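Local coordinates for encapsidation protein (Bacillus phage phi29, PDB 5HD9), which probably acts as the ATPase of the phage DNA packaging motor, using a P-loop NTPase (ASCE) domain to drive the viral genome into the procapsid, at residues 4-7 / 8-12; 34-37 / 38-42; 129-132 / 133-137; 177-181 / 182-186. All blocks are in the same frame, centred on the assembly; numbering follows the deposited sequence.

Interaction 1: 4-7 / 8-12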
loop_
_atom_site.group_PDB
_atom_site.type_symbol
_atom_site.label_atom_id
_atom_site.label_comp_id
_atom_site.label_asym_id
_atom_site.label_seq_id
_atom_site.Cartn_x
_atom_site.Cartn_y
_atom_site.Cartn_z
ATOM N N TYR A 4 -0.036 12.148 -10.424
ATOM C CA TYR A 4 0.486 11.959 -9.069
ATOM C C TYR A 4 1.928 11.463 -9.094
ATOM O O TYR A 4 2.223 10.412 -9.661
ATOM C CB TYR A 4 -0.375 10.977 -8.270
ATOM C CG TYR A 4 0.211 10.667 -6.906
ATOM C CD1 TYR A 4 0.158 11.599 -5.877
ATOM C CD2 TYR A 4 0.840 9.453 -6.656
ATOM C CE1 TYR A 4 0.701 11.329 -4.632
ATOM C CE2 TYR A 4 1.384 9.172 -5.413
ATOM C CZ TYR A 4 1.314 10.113 -4.405
ATOM O OH TYR A 4 1.859 9.836 -3.170
ATOM N N ASN A 5 2.814 12.233 -8.471
ATOM C CA ASN A 5 4.229 11.892 -8.372
ATOM C C ASN A 5 4.570 11.492 -6.938
ATOM O O ASN A 5 4.599 12.348 -6.055
ATOM C CB ASN A 5 5.097 13.077 -8.807
ATOM C CG ASN A 5 6.574 12.731 -8.874
ATOM O OD1 ASN A 5 6.989 11.632 -8.499
ATOM N ND2 ASN A 5 7.379 13.676 -9.351
ATOM N N PRO A 6 4.832 10.195 -6.696
ATOM C CA PRO A 6 5.074 9.771 -5.313
ATOM C C PRO A 6 6.478 10.093 -4.804
ATOM O O PRO A 6 6.789 9.751 -3.661
ATOM C CB PRO A 6 4.866 8.259 -5.379
ATOM C CG PRO A 6 5.307 7.894 -6.749
ATOM C CD PRO A 6 4.903 9.056 -7.632
ATOM N N GLN A 7 7.305 10.734 -5.627
ATOM C CA GLN A 7 8.701 10.978 -5.269
ATOM C C GLN A 7 8.842 11.721 -3.943
ATOM O O GLN A 7 9.623 11.314 -3.084
ATOM C CB GLN A 7 9.415 11.766 -6.369
ATOM C CG GLN A 7 10.881 12.067 -6.053
ATOM C CD GLN A 7 11.547 12.938 -7.100
ATOM O OE1 GLN A 7 12.458 12.500 -7.803
ATOM N NE2 GLN A 7 11.100 14.186 -7.203
ATOM N N LYS A 8 8.101 12.812 -3.772
ATOM C CA LYS A 8 8.243 13.608 -2.557
ATOM C C LYS A 8 7.794 12.819 -1.334
ATOM O O LYS A 8 8.465 12.836 -0.304
ATOM C CB LYS A 8 7.456 14.916 -2.650
ATOM C CG LYS A 8 7.679 15.818 -1.440
ATOM C CD LYS A 8 7.465 17.287 -1.764
ATOM C CE LYS A 8 7.225 18.109 -0.501
ATOM N NZ LYS A 8 6.686 19.466 -0.805
HETATM N N MSE A 9 6.664 12.128 -1.454
HETATM C CA MSE A 9 6.156 11.290 -0.371
HETATM C C MSE A 9 7.189 10.245 0.038
HETATM O O MSE A 9 7.464 10.061 1.224
HETATM C CB MSE A 9 4.849 10.603 -0.790
HETATM C CG MSE A 9 4.215 9.733 0.292
HETATM SE SE MSE A 9 4.789 7.860 0.230
HETATM C CE MSE A 9 3.961 7.342 -1.462
ATOM N N LEU A 10 7.768 9.572 -0.952
ATOM C CA LEU A 10 8.747 8.516 -0.705
ATOM C C LEU A 10 10.041 9.055 -0.105
ATOM O O LEU A 10 10.709 8.364 0.666
ATOM C CB LEU A 10 9.055 7.769 -2.004
ATOM C CG LEU A 10 7.926 6.897 -2.555
ATOM C CD1 LEU A 10 8.176 6.568 -4.020
ATOM C CD2 LEU A 10 7.786 5.624 -1.739
ATOM N N SER A 11 10.393 10.288 -0.462
ATOM C CA SER A 11 11.641 10.891 -0.004
ATOM C C SER A 11 11.665 11.081 1.513
ATOM O O SER A 11 12.735 11.147 2.115
ATOM C CB SER A 11 11.872 12.237 -0.700
ATOM O OG SER A 11 10.945 13.210 -0.259
ATOM N N TYR A 12 10.490 11.172 2.129
ATOM C CA TYR A 12 10.400 11.303 3.581
ATOM C C TYR A 12 10.939 10.058 4.276
ATOM O O TYR A 12 11.366 10.116 5.429
ATOM C CB TYR A 12 8.959 11.555 4.019
ATOM C CG TYR A 12 8.517 12.994 3.885
ATOM C CD1 TYR A 12 8.737 13.902 4.910
ATOM C CD2 TYR A 12 7.880 13.443 2.735
ATOM C CE1 TYR A 12 8.337 15.213 4.798
ATOM C CE2 TYR A 12 7.476 14.756 2.614
ATOM C CZ TYR A 12 7.706 15.638 3.648
ATOM O OH TYR A 12 7.310 16.950 3.532
HETATM O O HOH W 1 4.300 12.803 -3.357
HETATM O O HOH W 2 6.604 14.120 -5.871
#
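The Tyr-4 ring meets Met-9, a selenomethionine here, through its hydroxyl end: OH lies 3.7 Å from Met-9 CE, and the two side chains cross at about a right angle. That same hydroxyl is hydrogen-bonded to Glu-186. At the far end of the segment, the Tyr-12 ring has Met-9 O at its edge, in the ring plane, while the ring itself meets that of Phe-177. The flat amide of Asn-5 is used differently: OD1 accepts from Gln-7 N at 3.0 Å, with the donor 51° out of the carbonyl plane. This is an Asx turn and a capping bond at the entry to the short helix 7-11. Once inside, the first backbone bond of the helix runs from Leu-10 N to Pro-6 O, 2.9 Å. Two waters bridge Asn-5 O to the next amides: both donate to it, one accepting from Met-9 N and the other from Lys-8 N. Pro-6 and Leu-10 lie side by side and point the same way, Pro-6 CB 4.0 Å from Leu-10 CD1. Met-9 leaves the helix with CG anti to N (chi1 -178°), then bends at chi2 and chi3, which brings CE to 4.1 Å from Pro-6 CB.

Interaction 2: 34-37 / 38-42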
loop_
_atom_site.group_PDB
_atom_site.type_symbol
_atom_site.label_atom_id
_atom_site.label_comp_id
_atom_site.label_asym_id
_atom_site.label_seq_id
_atom_site.Cartn_x
_atom_site.Cartn_y
_atom_site.Cartn_z
ATOM N N TYR A 34 5.696 1.399 -8.614
ATOM C CA TYR A 34 6.860 1.565 -7.748
ATOM C C TYR A 34 7.421 0.220 -7.271
ATOM O O TYR A 34 8.596 -0.061 -7.494
ATOM C CB TYR A 34 6.520 2.461 -6.552
ATOM C CG TYR A 34 7.618 2.514 -5.511
ATOM C CD1 TYR A 34 8.760 3.269 -5.722
ATOM C CD2 TYR A 34 7.512 1.805 -4.319
ATOM C CE1 TYR A 34 9.770 3.318 -4.781
ATOM C CE2 TYR A 34 8.515 1.848 -3.371
ATOM C CZ TYR A 34 9.642 2.604 -3.607
ATOM O OH TYR A 34 10.640 2.648 -2.660
ATOM N N PRO A 35 6.595 -0.622 -6.625
ATOM C CA PRO A 35 7.146 -1.905 -6.162
ATOM C C PRO A 35 7.604 -2.828 -7.295
ATOM O O PRO A 35 8.552 -3.587 -7.106
ATOM C CB PRO A 35 5.981 -2.535 -5.385
ATOM C CG PRO A 35 4.759 -1.796 -5.827
ATOM C CD PRO A 35 5.208 -0.422 -6.175
ATOM N N ILE A 36 6.947 -2.766 -8.449
ATOM C CA ILE A 36 7.367 -3.562 -9.597
ATOM C C ILE A 36 8.770 -3.137 -10.030
ATOM O O ILE A 36 9.603 -3.979 -10.363
ATOM C CB ILE A 36 6.382 -3.429 -10.780
ATOM C CG1 ILE A 36 5.076 -4.147 -10.445
ATOM C CG2 ILE A 36 6.974 -4.023 -12.057
ATOM C CD1 ILE A 36 3.945 -3.859 -11.399
ATOM N N ASN A 37 9.029 -1.833 -10.015
ATOM C CA ASN A 37 10.349 -1.322 -10.364
ATOM C C ASN A 37 11.398 -1.722 -9.333
ATOM O O ASN A 37 12.543 -2.000 -9.691
ATOM C CB ASN A 37 10.323 0.202 -10.506
ATOM C CG ASN A 37 10.041 0.652 -11.927
ATOM O OD1 ASN A 37 10.822 0.383 -12.841
ATOM N ND2 ASN A 37 8.934 1.359 -12.114
ATOM N N ARG A 38 11.010 -1.746 -8.058
ATOM C CA ARG A 38 11.943 -2.114 -6.998
ATOM C C ARG A 38 12.345 -3.580 -7.143
ATOM O O ARG A 38 13.493 -3.939 -6.878
ATOM C CB ARG A 38 11.345 -1.869 -5.606
ATOM C CG ARG A 38 11.034 -0.411 -5.269
ATOM C CD ARG A 38 12.242 0.521 -5.371
ATOM N NE ARG A 38 13.292 0.200 -4.409
ATOM C CZ ARG A 38 14.387 0.933 -4.221
ATOM N NH1 ARG A 38 14.586 2.037 -4.929
ATOM N NH2 ARG A 38 15.287 0.563 -3.324
ATOM N N PHE A 39 11.413 -4.428 -7.573
ATOM C CA PHE A 39 11.739 -5.839 -7.755
ATOM C C PHE A 39 12.660 -6.040 -8.949
ATOM O O PHE A 39 13.653 -6.762 -8.864
ATOM C CB PHE A 39 10.492 -6.700 -7.950
ATOM C CG PHE A 39 10.813 -8.164 -8.077
ATOM C CD1 PHE A 39 11.068 -8.926 -6.947
ATOM C CD2 PHE A 39 10.906 -8.767 -9.320
ATOM C CE1 PHE A 39 11.389 -10.266 -7.055
ATOM C CE2 PHE A 39 11.226 -10.108 -9.433
ATOM C CZ PHE A 39 11.467 -10.857 -8.299
ATOM N N ILE A 40 12.316 -5.409 -10.066
ATOM C CA ILE A 40 13.092 -5.544 -11.291
ATOM C C ILE A 40 14.514 -5.029 -11.083
ATOM O O ILE A 40 15.478 -5.646 -11.542
ATOM C CB ILE A 40 12.420 -4.794 -12.463
ATOM C CG1 ILE A 40 11.121 -5.505 -12.850
ATOM C CG2 ILE A 40 13.355 -4.707 -13.670
ATOM C CD1 ILE A 40 10.285 -4.774 -13.880
ATOM N N LYS A 41 14.644 -3.907 -10.384
ATOM C CA LYS A 41 15.957 -3.313 -10.135
ATOM C C LYS A 41 16.745 -4.055 -9.058
ATOM O O LYS A 41 17.918 -4.385 -9.261
ATOM C CB LYS A 41 15.819 -1.846 -9.718
ATOM C CG LYS A 41 15.373 -0.897 -10.813
ATOM C CD LYS A 41 15.401 0.541 -10.304
ATOM C CE LYS A 41 14.820 1.527 -11.308
ATOM N NZ LYS A 41 15.027 1.105 -12.721
ATOM N N TYR A 42 16.103 -4.314 -7.920
ATOM C CA TYR A 42 16.815 -4.743 -6.715
ATOM C C TYR A 42 16.299 -6.048 -6.100
ATOM O O TYR A 42 16.820 -6.504 -5.082
ATOM C CB TYR A 42 16.748 -3.631 -5.666
ATOM C CG TYR A 42 17.223 -2.291 -6.177
ATOM C CD1 TYR A 42 18.552 -2.091 -6.520
ATOM C CD2 TYR A 42 16.343 -1.225 -6.314
ATOM C CE1 TYR A 42 18.992 -0.866 -6.991
ATOM C CE2 TYR A 42 16.773 0.001 -6.783
ATOM C CZ TYR A 42 18.098 0.175 -7.119
ATOM O OH TYR A 42 18.529 1.396 -7.584
#
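The shortest backbone bond joining the two halves of this helix runs from Lys-41 N to Asn-37 O, 2.9 Å. The Lys-41 side chain leans over the same oxygen, its CG 3.2 Å from Asn-37 O. One turn back, Arg-38 N donates to Tyr-34 O at 3.0 Å, and that pair carries the main side-chain contact. Tyr-34 and Arg-38 point the same way, and Arg-38 CG makes a CH-pi contact over one face of the tyrosine, 3.9 Å from the ring centroid. Bends at chi2 (-57°) and chi3 (-64°) curl the arginine across the ring, with Arg-38 CD 3.8 Å from Tyr-34 CZ and the guanidinium plane 21° from that of the ring. Ile-36 and Ile-40 run side by side on another side of the helix, CG2 to CD1 3.9 Å, and Ile-36 packs on Phe-63, Val-66 and Phe-70. All of this lies in the C-terminal half of helix 26-42, which follows the probable Walker A loop and is kinked at Pro-35. The guanidinium has Tyr-34 OH over one face and Tyr-42 CD2 over the other. With a salt bridge to Glu-44 as well, its charge is probably balanced and its swing restricted.

Interaction 3: 129-132 / 133-137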
loop_
_atom_site.group_PDB
_atom_site.type_symbol
_atom_site.label_atom_id
_atom_site.label_comp_id
_atom_site.label_asym_id
_atom_site.label_seq_id
_atom_site.Cartn_x
_atom_site.Cartn_y
_atom_site.Cartn_z
ATOM N N ASN A 129 -9.000 -5.006 16.542
ATOM C CA ASN A 129 -7.560 -4.837 16.716
ATOM C C ASN A 129 -6.845 -4.927 15.374
ATOM O O ASN A 129 -5.796 -5.561 15.253
ATOM C CB ASN A 129 -7.008 -5.884 17.683
ATOM C CG ASN A 129 -7.667 -5.823 19.046
ATOM O OD1 ASN A 129 -8.831 -6.191 19.202
ATOM N ND2 ASN A 129 -6.922 -5.361 20.044
ATOM N N GLU A 130 -7.433 -4.290 14.367
ATOM C CA GLU A 130 -6.891 -4.311 13.015
ATOM C C GLU A 130 -5.515 -3.662 12.942
ATOM O O GLU A 130 -4.643 -4.134 12.216
ATOM C CB GLU A 130 -7.843 -3.601 12.054
ATOM C CG GLU A 130 -7.375 -3.587 10.616
ATOM C CD GLU A 130 -8.322 -2.831 9.713
ATOM O OE1 GLU A 130 -7.853 -1.962 8.947
ATOM O OE2 GLU A 130 -9.540 -3.108 9.768
ATOM N N VAL A 131 -5.319 -2.579 13.685
ATOM C CA VAL A 131 -4.057 -1.850 13.616
ATOM C C VAL A 131 -2.923 -2.743 14.109
ATOM O O VAL A 131 -1.837 -2.751 13.530
ATOM C CB VAL A 131 -4.100 -0.549 14.438
ATOM C CG1 VAL A 131 -2.773 0.193 14.346
ATOM C CG2 VAL A 131 -5.233 0.343 13.952
ATOM N N SER A 132 -3.186 -3.504 15.166
ATOM C CA SER A 132 -2.218 -4.475 15.667
ATOM C C SER A 132 -1.928 -5.546 14.616
ATOM O O SER A 132 -0.792 -6.010 14.489
ATOM C CB SER A 132 -2.728 -5.126 16.955
ATOM O OG SER A 132 -2.834 -4.170 17.994
ATOM N N ALA A 133 -2.950 -5.933 13.858
ATOM C CA ALA A 133 -2.780 -6.941 12.813
ATOM C C ALA A 133 -1.843 -6.448 11.709
ATOM O O ALA A 133 -0.944 -7.178 11.284
ATOM C CB ALA A 133 -4.131 -7.336 12.222
ATOM N N LEU A 134 -2.052 -5.219 11.236
ATOM C CA LEU A 134 -1.175 -4.649 10.217
ATOM C C LEU A 134 0.224 -4.508 10.781
ATOM O O LEU A 134 1.212 -4.806 10.113
ATOM C CB LEU A 134 -1.673 -3.284 9.736
ATOM C CG LEU A 134 -0.824 -2.663 8.619
ATOM C CD1 LEU A 134 -0.923 -3.494 7.352
ATOM C CD2 LEU A 134 -1.225 -1.225 8.343
ATOM N N LEU A 135 0.295 -4.044 12.020
ATOM C CA LEU A 135 1.563 -3.897 12.702
ATOM C C LEU A 135 2.296 -5.238 12.771
ATOM O O LEU A 135 3.490 -5.309 12.489
ATOM C CB LEU A 135 1.336 -3.321 14.097
ATOM C CG LEU A 135 1.169 -1.801 14.188
ATOM C CD1 LEU A 135 0.872 -1.380 15.621
ATOM C CD2 LEU A 135 2.395 -1.054 13.667
ATOM N N ASN A 136 1.580 -6.303 13.120
ATOM C CA ASN A 136 2.178 -7.634 13.159
ATOM C C ASN A 136 2.682 -8.056 11.780
ATOM O O ASN A 136 3.770 -8.620 11.653
ATOM C CB ASN A 136 1.177 -8.664 13.684
ATOM C CG ASN A 136 1.762 -10.064 13.748
ATOM O OD1 ASN A 136 1.545 -10.879 12.854
ATOM N ND2 ASN A 136 2.514 -10.347 14.807
ATOM N N LEU A 137 1.886 -7.778 10.754
ATOM C CA LEU A 137 2.270 -8.074 9.378
ATOM C C LEU A 137 3.571 -7.359 9.026
ATOM O O LEU A 137 4.478 -7.957 8.449
ATOM C CB LEU A 137 1.149 -7.668 8.415
ATOM C CG LEU A 137 1.249 -8.098 6.947
ATOM C CD1 LEU A 137 -0.134 -8.096 6.321
ATOM C CD2 LEU A 137 2.171 -7.199 6.143
#
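Ser-132, Ala-133 and Val-131 carry most of this contact, in the opening turns of helix 130-141, and they do so largely through the backbone. Ser-132 O accepts from Asn-136 N at 2.8 Å, and Asn-136 CB sits 3.4 Å from the same oxygen. Ala-133 N reaches back to Asn-129 O at 3.2 Å, the first bond of the helix, whereas the side chain of Asn-129, at the N-cap position, makes no capping bond. The Ala-133 methyl tucks in 3.2 Å from Glu-130 O and also packs on Leu-95. Val-131 supplies the apolar pairing: it lies alongside Leu-135, CG1 to CD1 4.2 Å, its CG1 set anti to the backbone N (chi1 -180°). Leu-135 N bonds to Val-131 O at 2.9 Å, and Leu-135 CG presses to 3.2 Å from that oxygen. The helix is the connection of a beta-alpha-beta unit between the parallel strands 109-115 and 149-153; Val-131 and Leu-134 meet helix 162-167, and Leu-134 also touches Phe-114. Main-chain groups supply all the hydrogen bonds between the two halves, and Glu-130 finds its partners in Arg-51 and Tyr-163, Asn-136 in Trp-98 and Lys-102: backbone ties the turns together, side chains tie the helix to its surroundings.

Interaction 4: 177-181 / 182-186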
loop_
_atom_site.group_PDB
_atom_site.type_symbol
_atom_site.label_atom_id
_atom_site.label_comp_id
_atom_site.label_asym_id
_atom_site.label_seq_id
_atom_site.Cartn_x
_atom_site.Cartn_y
_atom_site.Cartn_z
ATOM N N PHE A 177 1.337 17.789 3.195
ATOM C CA PHE A 177 2.112 16.854 4.006
ATOM C C PHE A 177 2.057 17.181 5.493
ATOM O O PHE A 177 2.476 18.257 5.924
ATOM C CB PHE A 177 3.575 16.830 3.553
ATOM C CG PHE A 177 3.780 16.239 2.188
ATOM C CD1 PHE A 177 3.761 14.867 2.005
ATOM C CD2 PHE A 177 3.997 17.054 1.091
ATOM C CE1 PHE A 177 3.951 14.319 0.753
ATOM C CE2 PHE A 177 4.184 16.509 -0.166
ATOM C CZ PHE A 177 4.164 15.142 -0.333
ATOM N N ASN A 178 1.518 16.241 6.260
ATOM C CA ASN A 178 1.634 16.245 7.711
ATOM C C ASN A 178 2.677 15.216 8.117
ATOM O O ASN A 178 2.506 14.019 7.879
ATOM C CB ASN A 178 0.291 15.942 8.370
ATOM C CG ASN A 178 -0.635 17.136 8.370
ATOM O OD1 ASN A 178 -0.708 17.878 9.348
ATOM N ND2 ASN A 178 -1.343 17.338 7.264
ATOM N N VAL A 179 3.752 15.692 8.734
ATOM C CA VAL A 179 4.944 14.883 8.953
ATOM C C VAL A 179 5.132 14.539 10.424
ATOM O O VAL A 179 5.012 15.400 11.295
ATOM C CB VAL A 179 6.209 15.612 8.444
ATOM C CG1 VAL A 179 7.439 14.716 8.577
ATOM C CG2 VAL A 179 6.023 16.054 7.000
ATOM N N TYR A 180 5.437 13.272 10.684
ATOM C CA TYR A 180 5.707 12.789 12.032
ATOM C C TYR A 180 6.996 11.972 11.996
ATOM O O TYR A 180 7.537 11.725 10.918
ATOM C CB TYR A 180 4.526 11.965 12.550
ATOM C CG TYR A 180 3.193 12.645 12.316
ATOM C CD1 TYR A 180 2.514 12.483 11.116
ATOM C CD2 TYR A 180 2.623 13.463 13.284
ATOM C CE1 TYR A 180 1.304 13.108 10.888
ATOM C CE2 TYR A 180 1.408 14.092 13.063
ATOM C CZ TYR A 180 0.756 13.909 11.862
ATOM O OH TYR A 180 -0.452 14.529 11.631
ATOM N N ASP A 181 7.493 11.560 13.158
ATOM C CA ASP A 181 8.799 10.909 13.223
ATOM C C ASP A 181 8.849 9.611 12.419
ATOM O O ASP A 181 9.806 9.376 11.677
ATOM C CB ASP A 181 9.189 10.629 14.678
ATOM C CG ASP A 181 9.570 11.890 15.436
ATOM O OD1 ASP A 181 10.106 12.832 14.809
ATOM O OD2 ASP A 181 9.342 11.936 16.663
ATOM N N ASP A 182 7.819 8.780 12.559
ATOM C CA ASP A 182 7.784 7.481 11.885
ATOM C C ASP A 182 6.618 7.344 10.915
ATOM O O ASP A 182 6.400 6.268 10.353
ATOM C CB ASP A 182 7.720 6.350 12.913
ATOM C CG ASP A 182 9.049 6.108 13.590
ATOM O OD1 ASP A 182 9.978 5.623 12.911
ATOM O OD2 ASP A 182 9.162 6.397 14.797
ATOM N N ALA A 183 5.874 8.427 10.710
ATOM C CA ALA A 183 4.707 8.374 9.841
ATOM C C ALA A 183 4.517 9.659 9.040
ATOM O O ALA A 183 5.064 10.708 9.379
ATOM C CB ALA A 183 3.459 8.071 10.655
ATOM N N LEU A 184 3.724 9.553 7.979
ATOM C CA LEU A 184 3.492 10.651 7.055
ATOM C C LEU A 184 2.068 10.574 6.513
ATOM O O LEU A 184 1.599 9.498 6.147
ATOM C CB LEU A 184 4.509 10.600 5.908
ATOM C CG LEU A 184 4.311 11.568 4.742
ATOM C CD1 LEU A 184 4.482 12.999 5.211
ATOM C CD2 LEU A 184 5.282 11.249 3.616
ATOM N N ILE A 185 1.381 11.713 6.477
ATOM C CA ILE A 185 0.056 11.795 5.871
ATOM C C ILE A 185 0.105 12.761 4.695
ATOM O O ILE A 185 0.407 13.944 4.873
ATOM C CB ILE A 185 -1.018 12.257 6.885
ATOM C CG1 ILE A 185 -1.147 11.236 8.016
ATOM C CG2 ILE A 185 -2.376 12.445 6.193
ATOM C CD1 ILE A 185 -2.014 11.695 9.178
ATOM N N GLU A 186 -0.184 12.250 3.500
ATOM C CA GLU A 186 -0.232 13.078 2.301
ATOM C C GLU A 186 -1.668 13.261 1.828
ATOM O O GLU A 186 -2.431 12.303 1.750
ATOM C CB GLU A 186 0.603 12.471 1.170
ATOM C CG GLU A 186 0.714 13.394 -0.047
ATOM C CD GLU A 186 1.454 12.764 -1.204
ATOM O OE1 GLU A 186 1.571 11.520 -1.228
ATOM O OE2 GLU A 186 1.918 13.513 -2.091
HETATM O O HOH W 3 -1.599 15.946 4.709
#
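Phe-177 has CG beside its backbone N (chi1 -68°), which lays the ring over toward the second strand, where Glu-186, with CG anti to its N (chi1 -173°) and extended beyond, runs alongside it. The two belong to a beta hairpin of strands 177-179 and 183-186, whose first strand is outermost in the sheet; the second pairs with strand 16-19. Ring and carboxylate planes lie 22° apart, and Glu-186 CG comes within 3.5 Å of Phe-177 CE1. The carboxylate finds its polar partners elsewhere, in Tyr-4 and Arg-176. On the same face Leu-184 CD1 sits at the edge of the phenylalanine ring, 3.8 Å from Phe-177 CD1, and Val-179 CG2 touches the same Leu-184 methyl. On the face that carries Asn-178 and Ile-185, the Tyr-180 ring reaches back from the turn, CE1 4.0 Å from Ile-185 CD1. The chain turns through Asp-181 and Asp-182, closed by Tyr-180 N bonding to Ala-183 O at 2.9 Å; Asp-182 forms a salt bridge to Arg-145. Asn-178 and Ile-185 make the hydrogen-bonded pair, Ile-185 N giving to Asn-178 O. Ile-185 O takes Asn-178 N at 2.9 Å in its carbonyl plane and a CA-H...O contact from Phe-177 CA at 3.5 Å.

The four contacts come one after another along a single P-loop NTPase domain built round a mixed beta sheet. Interactions 1 and 4 are close neighbours, centres about 12 Å apart: helix 7-11 packs against the hairpin at one margin of the sheet. Interaction 1 also reaches interaction 2, about 16 Å away between centres, where Leu-10 CD1 meets Tyr-34 CE1 at 3.7 Å. The N-terminal helix therefore links the middle of helix 26-42, after the probable Walker A loop, to that hairpin. Interaction 3 touches none of the others: its centre lies about 25 Å from those of interactions 1 and 2, on the opposite side of the chain's centre, and about 19 Å from that of interaction 4.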